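Local coordinates for protein PRD-containing transcription regulator (Lactobacillus casei, PDB 3NUF) that probably helps regulate transcription as a PRD, a helical module that in related regulators responds to phosphorylation by the sugar phosphotransferase system, at residues A[59-64]-A[98-103]; A[88-93]-A[106-111]. All coordinates share one frame; numbering follows the deposited sequence.

Contact 1. Residues A[59-64]-A[98-103]; sequences IEMLGR and GHLEVA. With EDO (1,2-ethanediol), chain F.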
# COMPACT_ATOMS: atom_id res chain seq x y z
N ILE A 59 -4.05 -1.14 -5.85
CA ILE A 59 -4.43 -1.28 -7.25
C ILE A 59 -4.61 0.05 -7.94
O ILE A 59 -4.14 0.23 -9.09
CB ILE A 59 -5.69 -2.16 -7.37
CG1 ILE A 59 -5.31 -3.60 -7.01
CG2 ILE A 59 -6.29 -2.11 -8.78
CD1 ILE A 59 -6.54 -4.58 -6.82
N GLU A 60 -5.22 1.01 -7.26
CA GLU A 60 -5.36 2.34 -7.80
C GLU A 60 -3.99 3.01 -8.06
O GLU A 60 -3.77 3.59 -9.12
CB GLU A 60 -6.21 3.21 -6.85
CG GLU A 60 -6.29 4.66 -7.26
CD GLU A 60 -7.01 5.54 -6.22
OE1 GLU A 60 -8.19 5.19 -5.95
OE2 GLU A 60 -6.42 6.53 -5.68
N MSE A 61 -3.09 2.89 -7.10
CA MSE A 61 -1.72 3.44 -7.25
C MSE A 61 -0.96 2.78 -8.40
O MSE A 61 -0.32 3.44 -9.19
CB MSE A 61 -0.92 3.25 -5.97
CG MSE A 61 -1.40 4.04 -4.77
SE MSE A 61 -0.45 3.63 -3.14
CE MSE A 61 1.26 4.15 -3.78
N LEU A 62 -1.02 1.44 -8.49
CA LEU A 62 -0.42 0.73 -9.59
C LEU A 62 -0.99 1.20 -10.91
O LEU A 62 -0.29 1.46 -11.88
CB LEU A 62 -0.57 -0.78 -9.36
CG LEU A 62 0.03 -1.71 -10.41
CD1 LEU A 62 1.53 -1.50 -10.48
CD2 LEU A 62 -0.38 -3.18 -10.06
N GLY A 63 -2.30 1.37 -10.95
CA GLY A 63 -2.93 1.89 -12.15
C GLY A 63 -2.40 3.23 -12.56
O GLY A 63 -2.09 3.48 -13.74
N ARG A 64 -2.22 4.13 -11.62
CA ARG A 64 -1.70 5.48 -11.89
C ARG A 64 -0.27 5.45 -12.32
O ARG A 64 0.14 6.22 -13.19
CB ARG A 64 -1.79 6.49 -10.70
CG ARG A 64 -3.03 7.21 -10.56
CD ARG A 64 -2.86 8.38 -9.62
NE ARG A 64 -2.71 7.96 -8.25
CZ ARG A 64 -3.67 7.46 -7.49
NH1 ARG A 64 -4.90 7.30 -7.98
NH2 ARG A 64 -3.44 7.16 -6.25
N GLY A 98 7.32 2.78 -8.50
CA GLY A 98 7.90 3.61 -9.53
C GLY A 98 6.86 4.40 -10.30
O GLY A 98 5.67 4.11 -10.26
N HIS A 99 7.33 5.41 -11.02
CA HIS A 99 6.49 6.28 -11.85
C HIS A 99 5.33 6.91 -11.11
O HIS A 99 4.25 7.14 -11.69
CB HIS A 99 5.98 5.51 -13.09
CG HIS A 99 7.08 5.10 -13.99
ND1 HIS A 99 7.58 3.83 -14.01
CD2 HIS A 99 7.80 5.81 -14.88
CE1 HIS A 99 8.56 3.77 -14.90
NE2 HIS A 99 8.70 4.96 -15.47
N LEU A 100 5.54 7.21 -9.84
CA LEU A 100 4.60 7.89 -9.02
C LEU A 100 5.19 9.11 -8.40
O LEU A 100 6.40 9.18 -8.17
CB LEU A 100 4.09 6.98 -7.91
CG LEU A 100 3.16 5.83 -8.35
CD1 LEU A 100 2.87 4.89 -7.16
CD2 LEU A 100 1.86 6.38 -8.96
N GLU A 101 4.33 10.05 -8.03
CA GLU A 101 4.78 11.20 -7.29
C GLU A 101 5.04 10.88 -5.83
O GLU A 101 4.33 10.06 -5.23
CB GLU A 101 3.75 12.32 -7.37
CG GLU A 101 3.48 12.74 -8.81
CD GLU A 101 4.70 13.21 -9.61
OE1 GLU A 101 5.44 14.04 -9.01
OE2 GLU A 101 4.87 12.82 -10.80
N VAL A 102 6.05 11.52 -5.25
CA VAL A 102 6.42 11.27 -3.87
C VAL A 102 5.21 11.35 -2.93
O VAL A 102 5.07 10.52 -2.03
CB VAL A 102 7.54 12.25 -3.38
CG1 VAL A 102 7.79 12.15 -1.87
CG2 VAL A 102 8.84 11.95 -4.14
N ALA A 103 4.39 12.36 -3.12
CA ALA A 103 3.28 12.62 -2.24
C ALA A 103 2.18 11.59 -2.24
O ALA A 103 1.28 11.68 -1.39
CB ALA A 103 2.72 14.04 -2.52
C1 EDO F . -3.41 -2.99 -12.74
O1 EDO F . -3.10 -2.71 -14.11
C2 EDO F . -3.56 -1.74 -11.87
O2 EDO F . -4.77 -1.02 -12.13
O HOH W 1 2.19 8.01 -13.04
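Arg64 and Leu100 bring the backbones nearest, their CA atoms 7.3 Å apart, where a helical turn meets an irregular segment with no direct hydrogen bond between them. A water joins the two backbones instead, donating to Arg64 O at 2.7 Å and to His99 O at 2.6 Å, and so supplies a hydrogen to each carbonyl. The apolar contact comes from Leu100. Leu100 CD2 sits 3.7 Å from Met61 O and also touches CB of Arg64, while Leu100 CD1 meets CE of selenomethionine Met61 at 3.8 Å. The two side chains cross at about a right angle, and Met61 is bent at chi3 (60°).

Arg64 offers Leu100 its aliphatic root and turns its charge elsewhere. NE forms a salt bridge with Glu104; in one of the two conformers of Glu60, Arg64 NH1 and NH2 also both reach Glu60 OE2, at 2.9 and 3.1 Å, the oxygen nearly in the guanidinium plane, a link the second conformer makes less certain. The loop joining helix 84-97 to helix 104-115 is thus laid against helix 48-67, with Met61 reaching Val94 and Ile97 of helix 84-97 and Leu108 of helix 104-115.

Contact 2. Residues A[88-93]-A[106-111]; sequences DLADQV and YVLSIH. With EDO (1,2-ethanediol), chain G.
Ala90 meets Leu108 and Ser109 where helix 88-93 passes helix 106-111, the two axes 8.2 Å apart at closest approach with an angle of 122° between their directions. A small residue at the crossing lets one helix settle close to the backbone of the other, and here the Ala90 methyl does so: its CB lies 3.7 Å from Ser109 N and also touches CB of Ser109 and CG of Leu108. One turn further along, Val93 takes the CD2 methyl of Leu108. Leu108, with CG anti to its backbone N (chi1 177°), extends across the interface and sets CD2 3.7 Å from Val93 CB and equally close to CG1, the two side chains crossing at about a right angle. Ser109 keeps its polar end within its own helix, where Ser109 OG donates to Tyr106 O at 2.7 Å, in the carbonyl plane and on a lone pair. The serine thus spends its hydrogen at home, and no hydrogen bond crosses between the two segments.

Against this close packing, Gln92 leads off the interface to a partly exposed side. Its extended chain brings Gln92 NE2 to O1 of a 1,2-ethanediol, probably from the crystallisation liquor, at 2.5 Å, so short that the exact geometry is doubtful; the diol is also hydrogen-bonded to Tyr34 and His96. Replacing Gln92 with an alanine would probably take from Tyr34 its weak amide partner and open a gap beside Leu38.

Helix 25-41 backs the pair, Val35 and Leu38 resting on Val93, while Leu54 of helix 48-67 covers Leu108. The crossing therefore lies inside the helical bundle of the PRD, with Phe112 of helix 104-115 adding to its packing against Leu89 and Val93.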
# COMPACT_ATOMS: atom_id res chain seq x y z
N ASP A 88 7.48 6.47 6.35
CA ASP A 88 8.67 5.87 5.72
C ASP A 88 8.29 4.58 4.97
O ASP A 88 8.80 4.32 3.87
CB ASP A 88 9.75 5.56 6.75
CG ASP A 88 10.41 6.80 7.34
OD1 ASP A 88 10.20 7.94 6.85
OD2 ASP A 88 11.18 6.60 8.34
N LEU A 89 7.45 3.74 5.56
CA LEU A 89 7.01 2.53 4.86
C LEU A 89 6.25 2.93 3.60
O LEU A 89 6.45 2.32 2.53
CB LEU A 89 6.17 1.64 5.78
CG LEU A 89 6.89 0.97 6.92
CD1 LEU A 89 5.91 0.43 7.95
CD2 LEU A 89 7.75 -0.16 6.34
N ALA A 90 5.35 3.90 3.70
CA ALA A 90 4.61 4.35 2.53
C ALA A 90 5.54 4.88 1.45
O ALA A 90 5.35 4.57 0.26
CB ALA A 90 3.59 5.39 2.92
N ASP A 91 6.54 5.68 1.84
CA ASP A 91 7.50 6.18 0.86
C ASP A 91 8.22 5.02 0.16
O ASP A 91 8.41 5.05 -1.05
CB ASP A 91 8.52 7.09 1.56
CG ASP A 91 9.50 7.70 0.61
OD1 ASP A 91 9.14 8.66 -0.04
OD2 ASP A 91 10.63 7.23 0.50
N GLN A 92 8.61 4.01 0.91
CA GLN A 92 9.29 2.86 0.32
C GLN A 92 8.39 2.19 -0.70
O GLN A 92 8.84 1.81 -1.79
CB GLN A 92 9.68 1.86 1.39
CG GLN A 92 10.47 0.71 0.83
CD GLN A 92 11.13 -0.15 1.88
OE1 GLN A 92 11.21 0.20 3.05
NE2 GLN A 92 11.64 -1.30 1.44
N VAL A 93 7.11 2.04 -0.40
CA VAL A 93 6.18 1.40 -1.35
C VAL A 93 6.01 2.20 -2.62
O VAL A 93 6.09 1.68 -3.74
CB VAL A 93 4.83 1.15 -0.72
CG1 VAL A 93 3.77 0.58 -1.76
CG2 VAL A 93 4.92 0.16 0.42
N TYR A 106 1.38 10.03 1.34
CA TYR A 106 0.52 10.50 2.45
C TYR A 106 -0.72 9.68 2.65
O TYR A 106 -0.96 9.12 3.73
CB TYR A 106 0.25 12.00 2.28
CG TYR A 106 1.49 12.86 2.30
CD1 TYR A 106 2.30 12.88 3.42
CD2 TYR A 106 1.87 13.64 1.20
CE1 TYR A 106 3.43 13.63 3.42
CE2 TYR A 106 3.00 14.38 1.20
CZ TYR A 106 3.80 14.38 2.30
OH TYR A 106 4.97 15.11 2.32
N VAL A 107 -1.51 9.53 1.62
CA VAL A 107 -2.74 8.73 1.76
C VAL A 107 -2.38 7.28 2.09
O VAL A 107 -3.02 6.65 2.94
CB VAL A 107 -3.62 8.83 0.53
CG1 VAL A 107 -4.72 7.76 0.49
CG2 VAL A 107 -4.25 10.22 0.49
N LEU A 108 -1.33 6.73 1.46
CA LEU A 108 -0.93 5.35 1.77
C LEU A 108 -0.50 5.20 3.22
O LEU A 108 -0.83 4.19 3.87
CB LEU A 108 0.17 4.88 0.83
CG LEU A 108 0.71 3.47 1.12
CD1 LEU A 108 -0.36 2.39 1.03
CD2 LEU A 108 1.88 3.14 0.18
N SER A 109 0.14 6.20 3.81
CA SER A 109 0.57 6.10 5.21
C SER A 109 -0.56 5.84 6.18
O SER A 109 -0.34 5.19 7.21
CB SER A 109 1.38 7.34 5.59
OG SER A 109 0.57 8.46 5.85
N ILE A 110 -1.75 6.32 5.87
CA ILE A 110 -2.87 6.11 6.78
C ILE A 110 -3.23 4.63 6.91
O ILE A 110 -3.68 4.21 7.97
CB ILE A 110 -4.08 6.94 6.31
CG1 ILE A 110 -3.73 8.42 6.23
CG2 ILE A 110 -5.33 6.75 7.21
CD1 ILE A 110 -3.09 9.02 7.45
N HIS A 111 -3.04 3.84 5.88
CA HIS A 111 -3.30 2.42 5.95
C HIS A 111 -2.36 1.79 6.96
O HIS A 111 -2.77 0.97 7.74
CB HIS A 111 -3.15 1.81 4.58
CG HIS A 111 -4.17 2.26 3.61
ND1 HIS A 111 -5.22 1.47 3.21
CD2 HIS A 111 -4.26 3.40 2.88
CE1 HIS A 111 -5.96 2.14 2.33
NE2 HIS A 111 -5.40 3.32 2.11
C1 EDO G . 12.33 -2.93 -1.96
O1 EDO G . 11.75 -2.54 -0.71
C2 EDO G . 12.80 -1.69 -2.65
O2 EDO G . 12.19 -1.60 -3.95

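Overall arrangement
From the N terminus, the chain runs through helices 13-21 and 25-41 into helix 48-67, whose later part supplies the first half of contact 1. It then continues to helix 84-97, bearing residues 88-93, before contact 1 is closed by the loop at 98-103, a return across 33 intervening residues. Contact 2 closes a shorter excursion when helix 104-115 packs back on helix 84-97. The segments alternate along the sequence, so the two closures cross instead of nesting. Their centres lie about 11 Å apart, and they also touch where Val102 of the loop packs on Asp91. Together the two contacts tie three consecutive helices and a connecting loop into one helical module.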